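Local coordinates for protein glucosidase (Croceicoccus marinus, PDB 5Z3K) that probably hydrolyses O-glycosidic bonds as a beta-glucosidase of glycoside hydrolase family 39, at residues A[60-65]-A[108-113]; A[157-162]-A[196-201]; A[343-348]-A[361-366]; A[374-379]-A[470-475]; A[437-442]-A[456-461]. One frame throughout, in Å; residues are numbered along the deposited sequence.

Interaction 1 (A[60-65]-A[108-113])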
# COMPACT_ATOMS: atom_id res chain seq x y z
N VAL A 60 -3.97 -8.88 -14.48
CA VAL A 60 -4.62 -10.05 -15.05
C VAL A 60 -3.72 -11.25 -14.79
O VAL A 60 -3.07 -11.77 -15.70
CB VAL A 60 -4.91 -9.84 -16.55
CG1 VAL A 60 -5.58 -11.08 -17.17
CG2 VAL A 60 -5.80 -8.60 -16.74
N SER A 61 -3.64 -11.68 -13.52
CA SER A 61 -2.65 -12.65 -13.05
C SER A 61 -3.25 -13.55 -11.99
O SER A 61 -2.65 -13.80 -10.94
CB SER A 61 -1.41 -11.94 -12.49
OG SER A 61 -0.86 -11.08 -13.46
N ARG A 62 -4.44 -14.06 -12.27
CA ARG A 62 -5.19 -14.88 -11.33
C ARG A 62 -4.98 -16.36 -11.62
O ARG A 62 -4.82 -16.77 -12.77
CB ARG A 62 -6.68 -14.54 -11.39
CG ARG A 62 -7.00 -13.09 -11.11
CD ARG A 62 -6.76 -12.75 -9.66
NE ARG A 62 -7.08 -11.34 -9.44
CZ ARG A 62 -8.32 -10.86 -9.29
NH1 ARG A 62 -9.38 -11.66 -9.32
NH2 ARG A 62 -8.48 -9.55 -9.10
N LEU A 63 -4.97 -17.15 -10.56
CA LEU A 63 -4.97 -18.61 -10.69
C LEU A 63 -6.43 -19.03 -10.53
O LEU A 63 -6.89 -19.33 -9.43
CB LEU A 63 -4.06 -19.27 -9.65
CG LEU A 63 -4.11 -20.80 -9.70
CD1 LEU A 63 -3.78 -21.27 -11.11
CD2 LEU A 63 -3.18 -21.44 -8.68
N ASP A 64 -7.17 -19.02 -11.64
CA ASP A 64 -8.59 -19.33 -11.55
C ASP A 64 -8.78 -20.82 -11.26
O ASP A 64 -7.96 -21.66 -11.62
CB ASP A 64 -9.32 -18.93 -12.84
CG ASP A 64 -10.79 -18.60 -12.60
OD1 ASP A 64 -11.21 -18.50 -11.43
OD2 ASP A 64 -11.54 -18.41 -13.58
N THR A 65 -9.86 -21.12 -10.54
CA THR A 65 -10.13 -22.48 -10.09
C THR A 65 -11.05 -23.24 -11.03
O THR A 65 -11.38 -24.40 -10.76
CB THR A 65 -10.72 -22.46 -8.67
OG1 THR A 65 -11.77 -21.49 -8.60
CG2 THR A 65 -9.64 -22.11 -7.65
N THR A 108 -0.46 -12.14 -5.22
CA THR A 108 -1.69 -12.63 -4.64
C THR A 108 -2.18 -13.84 -5.44
O THR A 108 -2.45 -13.72 -6.64
CB THR A 108 -2.77 -11.55 -4.58
OG1 THR A 108 -2.27 -10.41 -3.85
CG2 THR A 108 -4.02 -12.07 -3.86
N ILE A 109 -2.30 -14.97 -4.76
CA ILE A 109 -2.88 -16.20 -5.32
C ILE A 109 -4.39 -16.14 -5.10
O ILE A 109 -4.86 -16.28 -3.97
CB ILE A 109 -2.27 -17.44 -4.64
CG1 ILE A 109 -0.74 -17.44 -4.83
CG2 ILE A 109 -2.91 -18.73 -5.17
CD1 ILE A 109 0.00 -18.43 -3.96
N ALA A 110 -5.15 -15.96 -6.18
CA ALA A 110 -6.60 -15.83 -6.07
C ALA A 110 -7.26 -16.25 -7.38
O ALA A 110 -6.65 -16.19 -8.45
CB ALA A 110 -7.01 -14.40 -5.72
N SER A 111 -8.53 -16.65 -7.27
CA SER A 111 -9.31 -16.99 -8.46
C SER A 111 -9.73 -15.71 -9.19
O SER A 111 -9.37 -14.59 -8.81
CB SER A 111 -10.54 -17.82 -8.08
OG SER A 111 -11.53 -17.00 -7.46
N GLU A 112 -10.50 -15.89 -10.27
CA GLU A 112 -10.97 -14.77 -11.09
C GLU A 112 -12.20 -14.11 -10.45
O GLU A 112 -13.31 -14.11 -10.98
CB GLU A 112 -11.26 -15.25 -12.51
CG GLU A 112 -11.60 -14.14 -13.48
CD GLU A 112 -10.66 -12.95 -13.35
OE1 GLU A 112 -11.14 -11.85 -13.04
OE2 GLU A 112 -9.45 -13.13 -13.57
N ILE A 113 -11.98 -13.55 -9.27
CA ILE A 113 -12.99 -12.74 -8.58
C ILE A 113 -13.25 -11.48 -9.40
O ILE A 113 -12.29 -10.76 -9.73
CB ILE A 113 -12.52 -12.38 -7.17
CG1 ILE A 113 -12.33 -13.65 -6.33
CG2 ILE A 113 -13.48 -11.38 -6.53
CD1 ILE A 113 -11.29 -13.51 -5.21
O HOH W 1 -3.17 -15.53 -8.53
O HOH W 2 -2.09 -12.11 -8.77
O HOH W 3 -11.07 -8.62 -8.53

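Interaction 2 (A[157-162]-A[196-201])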
# COMPACT_ATOMS: atom_id res chain seq x y z
N GLN A 157 -10.12 -10.95 0.73
CA GLN A 157 -11.41 -10.69 1.34
C GLN A 157 -12.33 -11.91 1.39
O GLN A 157 -13.48 -11.85 0.93
CB GLN A 157 -12.11 -9.54 0.62
CG GLN A 157 -11.13 -8.54 0.04
CD GLN A 157 -11.78 -7.30 -0.54
OE1 GLN A 157 -12.70 -6.73 0.03
NE2 GLN A 157 -11.26 -6.86 -1.69
N PRO A 158 -11.87 -13.04 1.95
CA PRO A 158 -12.77 -14.20 2.08
C PRO A 158 -13.95 -13.94 2.99
O PRO A 158 -14.96 -14.64 2.89
CB PRO A 158 -11.86 -15.30 2.65
CG PRO A 158 -10.80 -14.54 3.40
CD PRO A 158 -10.54 -13.33 2.53
N ASP A 159 -13.86 -12.95 3.89
CA ASP A 159 -14.95 -12.60 4.79
C ASP A 159 -15.89 -11.55 4.22
O ASP A 159 -16.80 -11.10 4.92
CB ASP A 159 -14.39 -12.12 6.14
CG ASP A 159 -13.34 -11.02 5.99
OD1 ASP A 159 -12.69 -10.95 4.92
OD2 ASP A 159 -13.15 -10.24 6.94
N PHE A 160 -15.69 -11.15 2.96
CA PHE A 160 -16.54 -10.15 2.31
C PHE A 160 -17.77 -10.85 1.74
O PHE A 160 -17.96 -10.99 0.53
CB PHE A 160 -15.76 -9.41 1.23
CG PHE A 160 -16.39 -8.13 0.79
CD1 PHE A 160 -16.26 -6.99 1.56
CD2 PHE A 160 -17.08 -8.05 -0.40
CE1 PHE A 160 -16.83 -5.80 1.16
CE2 PHE A 160 -17.65 -6.86 -0.80
CZ PHE A 160 -17.53 -5.74 -0.03
N GLY A 161 -18.62 -11.32 2.66
CA GLY A 161 -19.72 -12.17 2.23
C GLY A 161 -19.17 -13.39 1.51
O GLY A 161 -18.10 -13.91 1.83
N LYS A 162 -19.93 -13.86 0.52
CA LYS A 162 -19.48 -14.90 -0.39
C LYS A 162 -19.03 -14.34 -1.73
O LYS A 162 -18.94 -15.08 -2.72
CB LYS A 162 -20.59 -15.94 -0.60
CG LYS A 162 -21.20 -16.47 0.68
CD LYS A 162 -20.20 -17.31 1.46
CE LYS A 162 -20.85 -17.90 2.71
NZ LYS A 162 -19.92 -17.93 3.89
N CYS A 196 -5.88 -11.76 3.82
CA CYS A 196 -6.43 -10.49 3.35
C CYS A 196 -7.81 -10.26 3.94
O CYS A 196 -8.81 -10.17 3.22
CB CYS A 196 -6.47 -10.42 1.82
SG CYS A 196 -6.88 -8.74 1.21
N VAL A 197 -7.86 -10.15 5.27
CA VAL A 197 -9.09 -9.89 6.00
C VAL A 197 -9.71 -8.57 5.54
O VAL A 197 -9.07 -7.51 5.61
CB VAL A 197 -8.81 -9.86 7.51
CG1 VAL A 197 -10.11 -9.67 8.29
CG2 VAL A 197 -8.08 -11.12 7.95
N ALA A 198 -10.97 -8.63 5.11
CA ALA A 198 -11.66 -7.41 4.69
C ALA A 198 -12.20 -6.62 5.87
O ALA A 198 -12.27 -5.39 5.80
CB ALA A 198 -12.81 -7.75 3.74
N PHE A 199 -12.60 -7.30 6.94
CA PHE A 199 -13.25 -6.67 8.09
C PHE A 199 -12.42 -6.95 9.35
O PHE A 199 -12.82 -7.75 10.21
CB PHE A 199 -14.68 -7.19 8.25
CG PHE A 199 -15.53 -7.03 7.01
CD1 PHE A 199 -15.41 -5.90 6.21
CD2 PHE A 199 -16.44 -8.00 6.65
CE1 PHE A 199 -16.18 -5.74 5.08
CE2 PHE A 199 -17.22 -7.85 5.52
CZ PHE A 199 -17.09 -6.72 4.74
N PRO A 200 -11.26 -6.29 9.50
CA PRO A 200 -10.29 -6.71 10.53
C PRO A 200 -10.72 -6.47 11.96
O PRO A 200 -10.05 -6.98 12.87
CB PRO A 200 -9.04 -5.89 10.20
CG PRO A 200 -9.56 -4.70 9.45
CD PRO A 200 -10.73 -5.20 8.65
N LEU A 201 -11.77 -5.69 12.22
CA LEU A 201 -12.30 -5.57 13.58
C LEU A 201 -13.52 -6.47 13.80
O LEU A 201 -14.27 -6.25 14.76
CB LEU A 201 -12.65 -4.12 13.91
CG LEU A 201 -11.52 -3.08 13.83
CD1 LEU A 201 -12.02 -1.69 14.25
CD2 LEU A 201 -10.31 -3.50 14.66

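Interaction 3 (A[343-348]-A[361-366])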
# COMPACT_ATOMS: atom_id res chain seq x y z
N THR A 343 14.01 7.71 1.78
CA THR A 343 15.18 8.04 2.57
C THR A 343 15.47 6.90 3.53
O THR A 343 14.61 6.07 3.82
CB THR A 343 14.98 9.35 3.33
OG1 THR A 343 13.91 9.19 4.27
CG2 THR A 343 14.66 10.48 2.36
N THR A 344 16.72 6.82 3.99
CA THR A 344 17.07 5.70 4.84
C THR A 344 17.22 6.07 6.29
O THR A 344 16.93 5.25 7.16
CB THR A 344 18.37 5.04 4.37
OG1 THR A 344 19.39 6.03 4.30
CG2 THR A 344 18.16 4.42 2.99
N GLU A 345 17.66 7.29 6.57
CA GLU A 345 17.85 7.73 7.94
C GLU A 345 16.74 8.72 8.28
O GLU A 345 16.66 9.80 7.69
CB GLU A 345 19.25 8.34 8.10
CG GLU A 345 20.33 7.27 7.91
CD GLU A 345 21.74 7.79 8.09
OE1 GLU A 345 22.66 6.95 8.20
OE2 GLU A 345 21.94 9.02 8.10
N ARG A 346 15.85 8.32 9.19
CA ARG A 346 14.80 9.23 9.61
C ARG A 346 15.39 10.30 10.51
O ARG A 346 16.27 10.03 11.34
CB ARG A 346 13.70 8.47 10.35
CG ARG A 346 12.51 9.33 10.72
CD ARG A 346 11.34 8.44 11.09
NE ARG A 346 10.21 9.19 11.62
CZ ARG A 346 9.25 8.63 12.33
NH1 ARG A 346 9.29 7.33 12.60
NH2 ARG A 346 8.24 9.37 12.78
N LEU A 347 14.92 11.53 10.33
CA LEU A 347 15.38 12.69 11.08
C LEU A 347 14.28 13.15 12.02
O LEU A 347 13.10 12.94 11.75
CB LEU A 347 15.76 13.84 10.13
CG LEU A 347 16.95 13.56 9.21
CD1 LEU A 347 17.12 14.67 8.18
CD2 LEU A 347 18.23 13.34 10.01
N ALA A 348 14.67 13.78 13.13
CA ALA A 348 13.69 14.29 14.08
C ALA A 348 13.02 15.55 13.53
O ALA A 348 13.71 16.51 13.18
CB ALA A 348 14.35 14.61 15.42
N ALA A 361 10.48 13.63 8.35
CA ALA A 361 11.76 14.08 7.80
C ALA A 361 12.74 12.92 7.71
O ALA A 361 12.77 12.03 8.56
CB ALA A 361 12.36 15.20 8.65
N GLY A 362 13.59 12.96 6.68
CA GLY A 362 14.58 11.91 6.50
C GLY A 362 15.69 12.37 5.58
O GLY A 362 15.59 13.40 4.92
N ARG A 363 16.77 11.60 5.56
CA ARG A 363 17.88 11.92 4.66
C ARG A 363 18.36 10.67 3.94
O ARG A 363 18.21 9.55 4.44
CB ARG A 363 19.04 12.60 5.39
CG ARG A 363 19.72 11.77 6.45
CD ARG A 363 20.91 12.52 7.04
NE ARG A 363 21.74 11.63 7.83
CZ ARG A 363 22.62 12.02 8.74
NH1 ARG A 363 22.78 13.32 8.99
NH2 ARG A 363 23.33 11.12 9.40
N THR A 364 18.91 10.85 2.74
CA THR A 364 19.35 9.72 1.93
C THR A 364 20.64 9.11 2.49
O THR A 364 21.37 9.73 3.27
CB THR A 364 19.61 10.16 0.49
OG1 THR A 364 20.48 11.29 0.50
CG2 THR A 364 18.31 10.53 -0.20
N ALA A 365 20.93 7.89 2.03
CA ALA A 365 22.08 7.16 2.57
C ALA A 365 23.39 7.91 2.36
O ALA A 365 24.25 7.92 3.24
CB ALA A 365 22.16 5.76 1.96
N ASP A 366 23.54 8.58 1.21
CA ASP A 366 24.76 9.33 0.95
C ASP A 366 24.85 10.64 1.71
O ASP A 366 25.87 11.34 1.61
CB ASP A 366 24.92 9.57 -0.57
CG ASP A 366 23.88 10.53 -1.15
OD1 ASP A 366 23.07 11.10 -0.40
OD2 ASP A 366 23.88 10.71 -2.38
O HOH W 4 23.08 9.92 5.78
O HOH W 5 10.50 12.08 11.30

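Interaction 4 (A[374-379]-A[470-475])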
# COMPACT_ATOMS: atom_id res chain seq x y z
N ILE A 374 5.26 17.49 4.53
CA ILE A 374 4.26 18.13 5.38
C ILE A 374 2.90 17.99 4.71
O ILE A 374 2.74 18.39 3.55
CB ILE A 374 4.57 19.62 5.60
CG1 ILE A 374 5.97 19.83 6.17
CG2 ILE A 374 3.48 20.25 6.48
CD1 ILE A 374 6.46 21.27 6.04
N SER A 375 1.92 17.47 5.44
CA SER A 375 0.54 17.46 4.96
C SER A 375 -0.33 18.21 5.95
O SER A 375 -0.23 18.00 7.16
CB SER A 375 0.00 16.04 4.77
OG SER A 375 -1.34 16.08 4.28
N ASN A 376 -1.18 19.09 5.42
CA ASN A 376 -2.16 19.82 6.20
C ASN A 376 -3.54 19.27 5.81
O ASN A 376 -4.12 19.70 4.81
CB ASN A 376 -2.05 21.33 5.93
CG ASN A 376 -2.82 22.15 6.94
OD1 ASN A 376 -3.36 21.62 7.91
ND2 ASN A 376 -2.88 23.46 6.71
N TYR A 377 -4.03 18.32 6.60
CA TYR A 377 -5.28 17.63 6.31
C TYR A 377 -6.29 17.87 7.43
O TYR A 377 -5.95 17.78 8.61
CB TYR A 377 -5.06 16.11 6.15
CG TYR A 377 -6.38 15.38 6.01
CD1 TYR A 377 -7.03 15.34 4.78
CD2 TYR A 377 -7.01 14.80 7.11
CE1 TYR A 377 -8.25 14.71 4.65
CE2 TYR A 377 -8.24 14.18 6.98
CZ TYR A 377 -8.85 14.14 5.75
OH TYR A 377 -10.07 13.52 5.61
N ALA A 378 -7.54 18.14 7.07
CA ALA A 378 -8.60 18.38 8.04
C ALA A 378 -9.69 17.33 7.89
O ALA A 378 -10.26 17.18 6.80
CB ALA A 378 -9.19 19.79 7.87
N ILE A 379 -9.96 16.59 8.96
CA ILE A 379 -11.15 15.73 8.98
C ILE A 379 -12.39 16.61 8.81
O ILE A 379 -12.53 17.60 9.55
CB ILE A 379 -11.23 14.93 10.29
CG1 ILE A 379 -10.06 13.95 10.42
CG2 ILE A 379 -12.56 14.20 10.39
CD1 ILE A 379 -9.85 13.45 11.84
N LEU A 470 0.28 27.32 3.46
CA LEU A 470 -0.07 25.94 3.11
C LEU A 470 -1.45 25.69 3.73
O LEU A 470 -1.55 25.22 4.86
CB LEU A 470 0.97 24.95 3.61
CG LEU A 470 0.66 23.47 3.33
CD1 LEU A 470 0.72 23.15 1.84
CD2 LEU A 470 1.58 22.54 4.13
N ALA A 471 -2.49 26.05 2.98
CA ALA A 471 -3.85 25.88 3.47
C ALA A 471 -4.17 24.40 3.64
O ALA A 471 -3.47 23.51 3.14
CB ALA A 471 -4.86 26.51 2.52
N VAL A 472 -5.27 24.13 4.35
CA VAL A 472 -5.70 22.74 4.51
C VAL A 472 -5.90 22.10 3.14
O VAL A 472 -6.19 22.77 2.14
CB VAL A 472 -6.99 22.63 5.34
CG1 VAL A 472 -6.67 22.88 6.80
CG2 VAL A 472 -8.04 23.61 4.86
N SER A 473 -5.72 20.78 3.10
CA SER A 473 -5.77 19.97 1.88
C SER A 473 -4.60 20.31 0.95
O SER A 473 -4.78 20.45 -0.27
CB SER A 473 -7.11 20.11 1.16
OG SER A 473 -8.20 19.83 2.04
N GLY A 474 -3.42 20.44 1.52
CA GLY A 474 -2.21 20.65 0.74
C GLY A 474 -1.08 19.81 1.30
O GLY A 474 -1.04 19.47 2.49
N VAL A 475 -0.14 19.46 0.41
CA VAL A 475 1.00 18.60 0.71
C VAL A 475 2.25 19.28 0.16
O VAL A 475 2.26 19.73 -0.99
CB VAL A 475 0.83 17.19 0.10
CG1 VAL A 475 2.04 16.31 0.42
CG2 VAL A 475 -0.46 16.54 0.62
O HOH W 6 -8.15 18.40 4.15

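Interaction 5 (A[437-442]-A[456-461])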
# COMPACT_ATOMS: atom_id res chain seq x y z
N PRO A 437 27.65 25.67 0.46
CA PRO A 437 26.49 25.92 -0.41
C PRO A 437 25.48 24.78 -0.37
O PRO A 437 25.84 23.60 -0.34
CB PRO A 437 27.11 26.07 -1.80
CG PRO A 437 28.55 26.40 -1.55
CD PRO A 437 28.92 25.68 -0.30
N HIS A 438 24.20 25.14 -0.37
CA HIS A 438 23.12 24.17 -0.41
C HIS A 438 22.01 24.69 -1.32
O HIS A 438 21.95 25.88 -1.63
CB HIS A 438 22.57 23.87 0.98
CG HIS A 438 22.12 25.08 1.74
ND1 HIS A 438 22.69 25.47 2.93
CD2 HIS A 438 21.12 25.97 1.50
CE1 HIS A 438 22.08 26.55 3.38
NE2 HIS A 438 21.13 26.88 2.53
N ARG A 439 21.13 23.78 -1.73
CA ARG A 439 19.96 24.11 -2.53
C ARG A 439 18.70 23.73 -1.76
O ARG A 439 18.63 22.65 -1.17
CB ARG A 439 19.97 23.39 -3.89
CG ARG A 439 18.96 23.96 -4.87
CD ARG A 439 19.00 23.31 -6.25
NE ARG A 439 17.98 23.92 -7.11
CZ ARG A 439 17.42 23.33 -8.17
NH1 ARG A 439 17.77 22.09 -8.51
NH2 ARG A 439 16.50 23.97 -8.87
N VAL A 440 17.71 24.63 -1.77
CA VAL A 440 16.39 24.40 -1.18
C VAL A 440 15.37 24.39 -2.31
O VAL A 440 15.20 25.40 -3.01
CB VAL A 440 16.03 25.48 -0.15
CG1 VAL A 440 14.73 25.13 0.54
CG2 VAL A 440 17.18 25.70 0.83
N VAL A 441 14.69 23.26 -2.48
CA VAL A 441 13.64 23.12 -3.49
C VAL A 441 12.34 22.75 -2.79
O VAL A 441 12.34 22.02 -1.78
CB VAL A 441 14.02 22.06 -4.54
CG1 VAL A 441 12.93 21.91 -5.57
CG2 VAL A 441 15.33 22.43 -5.22
N ARG A 442 11.22 23.23 -3.32
CA ARG A 442 9.91 22.97 -2.74
C ARG A 442 8.96 22.45 -3.81
O ARG A 442 8.86 23.04 -4.89
CB ARG A 442 9.35 24.25 -2.11
CG ARG A 442 7.85 24.25 -1.85
CD ARG A 442 7.44 25.53 -1.09
NE ARG A 442 7.22 26.69 -1.96
CZ ARG A 442 6.03 27.14 -2.34
NH1 ARG A 442 4.92 26.52 -1.95
NH2 ARG A 442 5.94 28.21 -3.12
N SER A 456 12.81 27.51 -5.74
CA SER A 456 14.10 27.01 -5.31
C SER A 456 15.06 28.17 -5.20
O SER A 456 14.91 29.20 -5.88
CB SER A 456 14.65 25.96 -6.26
OG SER A 456 15.12 26.57 -7.44
N HIS A 457 16.08 27.99 -4.36
CA HIS A 457 17.16 28.95 -4.23
C HIS A 457 18.37 28.22 -3.67
O HIS A 457 18.28 27.08 -3.20
CB HIS A 457 16.76 30.14 -3.35
CG HIS A 457 16.85 29.84 -1.88
ND1 HIS A 457 15.77 29.38 -1.15
CD2 HIS A 457 17.88 29.95 -1.01
CE1 HIS A 457 16.14 29.21 0.11
NE2 HIS A 457 17.41 29.55 0.22
N GLU A 458 19.51 28.90 -3.75
CA GLU A 458 20.74 28.39 -3.17
C GLU A 458 21.21 29.35 -2.09
O GLU A 458 20.99 30.57 -2.16
CB GLU A 458 21.83 28.21 -4.24
CG GLU A 458 21.39 27.31 -5.40
CD GLU A 458 22.57 26.68 -6.13
OE1 GLU A 458 23.72 27.10 -5.90
OE2 GLU A 458 22.34 25.75 -6.94
N GLY A 459 21.85 28.79 -1.08
CA GLY A 459 22.31 29.58 0.04
C GLY A 459 23.47 28.87 0.70
O GLY A 459 23.96 27.85 0.22
N ARG A 460 23.91 29.44 1.83
CA ARG A 460 25.01 28.89 2.60
C ARG A 460 24.60 28.83 4.06
O ARG A 460 23.56 29.35 4.47
CB ARG A 460 26.28 29.74 2.43
CG ARG A 460 26.87 29.75 1.02
CD ARG A 460 28.21 30.49 0.97
NE ARG A 460 29.35 29.60 1.22
CZ ARG A 460 29.86 29.36 2.43
NH1 ARG A 460 29.35 29.94 3.50
NH2 ARG A 460 30.89 28.53 2.55
N GLY A 461 25.44 28.19 4.86
CA GLY A 461 25.16 28.03 6.27
C GLY A 461 24.65 26.63 6.58
O GLY A 461 24.11 25.93 5.72
O HOH W 7 24.95 23.99 3.70
O HOH W 8 19.07 29.28 2.62
O HOH W 9 18.26 27.34 -7.05

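Interaction 1 (A[60-65]-A[108-113])
Arg-62 reaches across to the turn at 111-113, where its NH1 grips two backbone carbonyls, Ser-111 O at 3.0 Å and Ile-113 O at 3.1 Å. The Ile-113 oxygen is met on a lone pair. A bend at chi2 (-70°) carries CD close to the same turn, 3.3 Å from Ser-111 O. Alongside, Glu-112 N makes a nearly straight bond of 2.9 Å to Asp-64 OD1, coming from above the carboxylate plane, and Asn-116 gives OD1 a further donor. This tight part joins two neighbouring beta-alpha loops of a TIM barrel: 60-65 follows strand 53-55, and the other segment runs out of strand 104-109 into an inverse gamma turn centred on Glu-112. The carboxylate of Glu-112 is bonded to His-311; its OE1 stays 4.1 Å from Arg-62 NH1, well out of the guanidinium plane, so at most the charges would be felt. Toward the strand the contact is looser and watery. Ser-61 O and Thr-108 O stand 4.3 Å apart, and one water donates to both while accepting from Ala-110 N. The bond from Leu-63 N to Ala-110 O is bent and weak (127°). Leu-63 CD2 comes only within 4.4 Å of Ile-109 CG2; Leu-63 also rests on helix 123-138.

Interaction 2 (A[157-162]-A[196-201])
The carboxylate of Asp-159 takes two consecutive backbone N-H groups, one on each oxygen. OD1 receives Ala-198 N on its syn lone pair, at 2.9 Å and nearly straight, and OD2 receives Phe-199 N at 3.0 Å, also on the syn side but 29° out of the carboxylate plane. In the TIM barrel this links the loops that follow the adjacent parallel strands 151-154 and 191-197. Asp-159 sits inside a type I beta turn running from Gln-157 to Phe-160; with chi1 at 51° its CG lies between the backbone N and the carbonyl carbon, which places CG close to the 198-199 backbone. Nearer the barrel, Gln-157 N bonds Cys-196 O at 2.9 Å. Packing gathers around the methyl of Ala-198, whose CB meets Asp-159 OD1 at 3.4 Å and Gln-157 CB at 3.7 Å. Phe-206, from a loop, touches Pro-158 and Asp-159. Outermost come the two phenylalanines, Phe-160 and Phe-199, which meet rim to rim with planes at 42°, neither ring over the other's face. Their closest atoms, Phe-160 CD1 and Phe-199 CZ, are 3.3 Å apart, while Phe-199 CE2 comes equally close, 3.3 Å, to Asp-159 O.

Interaction 3 (A[343-348]-A[361-366])
Glu-345 and Arg-363 form the salt bridge of this contact, with one carboxylate oxygen serving two nitrogens. OE2 of Glu-345 lies in the guanidinium plane, 2.6 Å from Arg-363 NE and 2.8 Å from Arg-363 NH2, the two flat groups being turned 38° against each other. The arginine chain is extended from CG to NE, which brings NE up to the carboxylate; the grip is side-on, through NE and NH2.

The backbone bonds are those of a beta hairpin, strands 345-350 and 357-363, ending in a classic beta bulge in which Thr-344 and Glu-345 both face Arg-363. Arg-363 O accepts both N-H groups, from Thr-344 N at 3.1 Å and, straighter (170°), from Glu-345 N. Further along, Leu-347 N bonds Ala-361 O at 2.8 Å, and a water joins Arg-346 NE to Leu-347 O; the guanidinium of Arg-346 turns to Asp-293.

The apolar contacts lie on the salt bridge's face of the sheet. Leu-347 CB meets Ala-361 CB at 3.9 Å, and its CD2 lies 4.1 Å from Arg-363 CD, the leucine crossing the arginine at about a right angle. Pro-16 and Ile-370 also touch Arg-363. On the other face Thr-343 OG1, bonded to Thr-340 O, comes 3.6 Å from Gly-362 CA, where any side chain would strike it.

An alanine in place of Arg-363 would probably leave the carboxylate of Glu-345 without its cationic mate and open a gap beside Leu-347 CD2. The arginine thus works twice here: its head would balance the charge of Glu-345 in a partly exposed setting, and its aliphatic stem packs as a hydrocarbon.

Interaction 4 (A[374-379]-A[470-475])
The amide of Asn-376 is the flat group in this contact, and it meets Val-472 out of plane and Leu-470 at its edge. Val-472 CG1 stands to one side of the amide plane, 3.7 Å from Asn-376 OD1. At the edge, ND2 donates to Leu-470 O at 2.9 Å, the carbonyl oxygen lying nearly in the amide plane, and ND2 also bonds Tyr-421 O. CG of Asn-376 is anti to the backbone N (chi1 -167°), which brings it within 3.8 Å of Val-472 CA.

The setting is a G1 beta bulge between the antiparallel strands 369-376 and 474-482 of the large sheet: Ser-473 and Gly-474 both face Asn-376. Asn-376 O accepts Ser-473 N at 2.6 Å and a weak bond from Gly-474 N at 3.4 Å, while Asn-376 N returns an almost straight bond (177°) to Gly-474 O. Gly-474 carries no CB, and one there would run into Leu-470 CD1.

Replacing Asn-376 with an alanine would probably leave Leu-470 O and Tyr-421 O without this donor and set the bend before the bulge free to shift.

Apolar contacts flank the amide. Ile-374 CG2 meets Leu-470 CD2 at 3.8 Å, with Tyr-424 of strand 423-429 touching both residues, and Ala-378 CB lies 4.1 Å from Val-472 CG1. A water joins Ala-378 N to Ser-473 OG, which also bonds Asp-279. On the face turned to helix 277-291, Ser-375 and Val-475 form a non-hydrogen-bonded pair; Ser-375 OG is bonded to Ala-282 O and touches Val-475 CG2 at 3.8 Å.

Interaction 5 (A[437-442]-A[456-461])
The imidazole of His-438 lies against the backbone of 459-461, with the peptide of Gly-459 over one face and Gly-461 O at its edge, 3.2 Å from His-438 CE1. This is the open end of an antiparallel beta hairpin, strands 438-446 and 452-459, the latter outermost in the large sheet within this chain. Gly-459 O stands over the ring centre and also accepts His-438 N at 2.8 Å; the ring reaches this place because chi1 (55°) sets CG between its own backbone N and carbonyl carbon. Around the rim, one water lies near the ring plane by ND1, and another is shared between His-438 NE2 and His-457 NE2.

On the same side of the sheet Val-440 and His-457 lie side by side, pointing the same way, with Val-440 CG2 3.7 Å from His-457 CE1. These two residues are a hydrogen-bonded pair, Val-440 N giving an almost straight bond to His-457 O at 2.9 Å.

The opposite side is more polar, though Val-441 lies on it. Arg-439, extended from CG to NE, runs past Glu-458 and ends by donating from NH2 to Ser-456 OG, a long bond of 3.3 Å. Its NE is 4.7 Å from Glu-458 OE2, beyond a salt bridge, so only charge would be felt. Val-441 CG2 lies over one face of the guanidinium and touches Ser-456 CB at 3.7 Å.

Farther out, strand 474-482 bonds the backbone of Arg-439 and Val-441, and Val-464 and Val-466 touch Val-440. Just beyond the strand, Gly-461 takes backbone angles at which a CB would jam against Arg-460 O.

In the fold
Interactions 1 and 2 belong to the TIM barrel, their centres about 17 Å apart, and both are buried; each joins loops after adjacent parallel strands, and in both a charged side chain grips backbone groups. Interactions 3, 4 and 5 belong to the nine-stranded, largely antiparallel sheet, where backbone ladders carry the register. Interaction 4 is the buried one of these, and 3 and 5 are partly exposed hairpins, with charged side chains and water taking a larger share. Strands 357-363 and 369-376 are neighbours, linking interactions 3 and 4; strands 474-482 and 438-446 likewise link 4 and 5. In sequence, interaction 5 is nested inside the loop that interaction 4 closes.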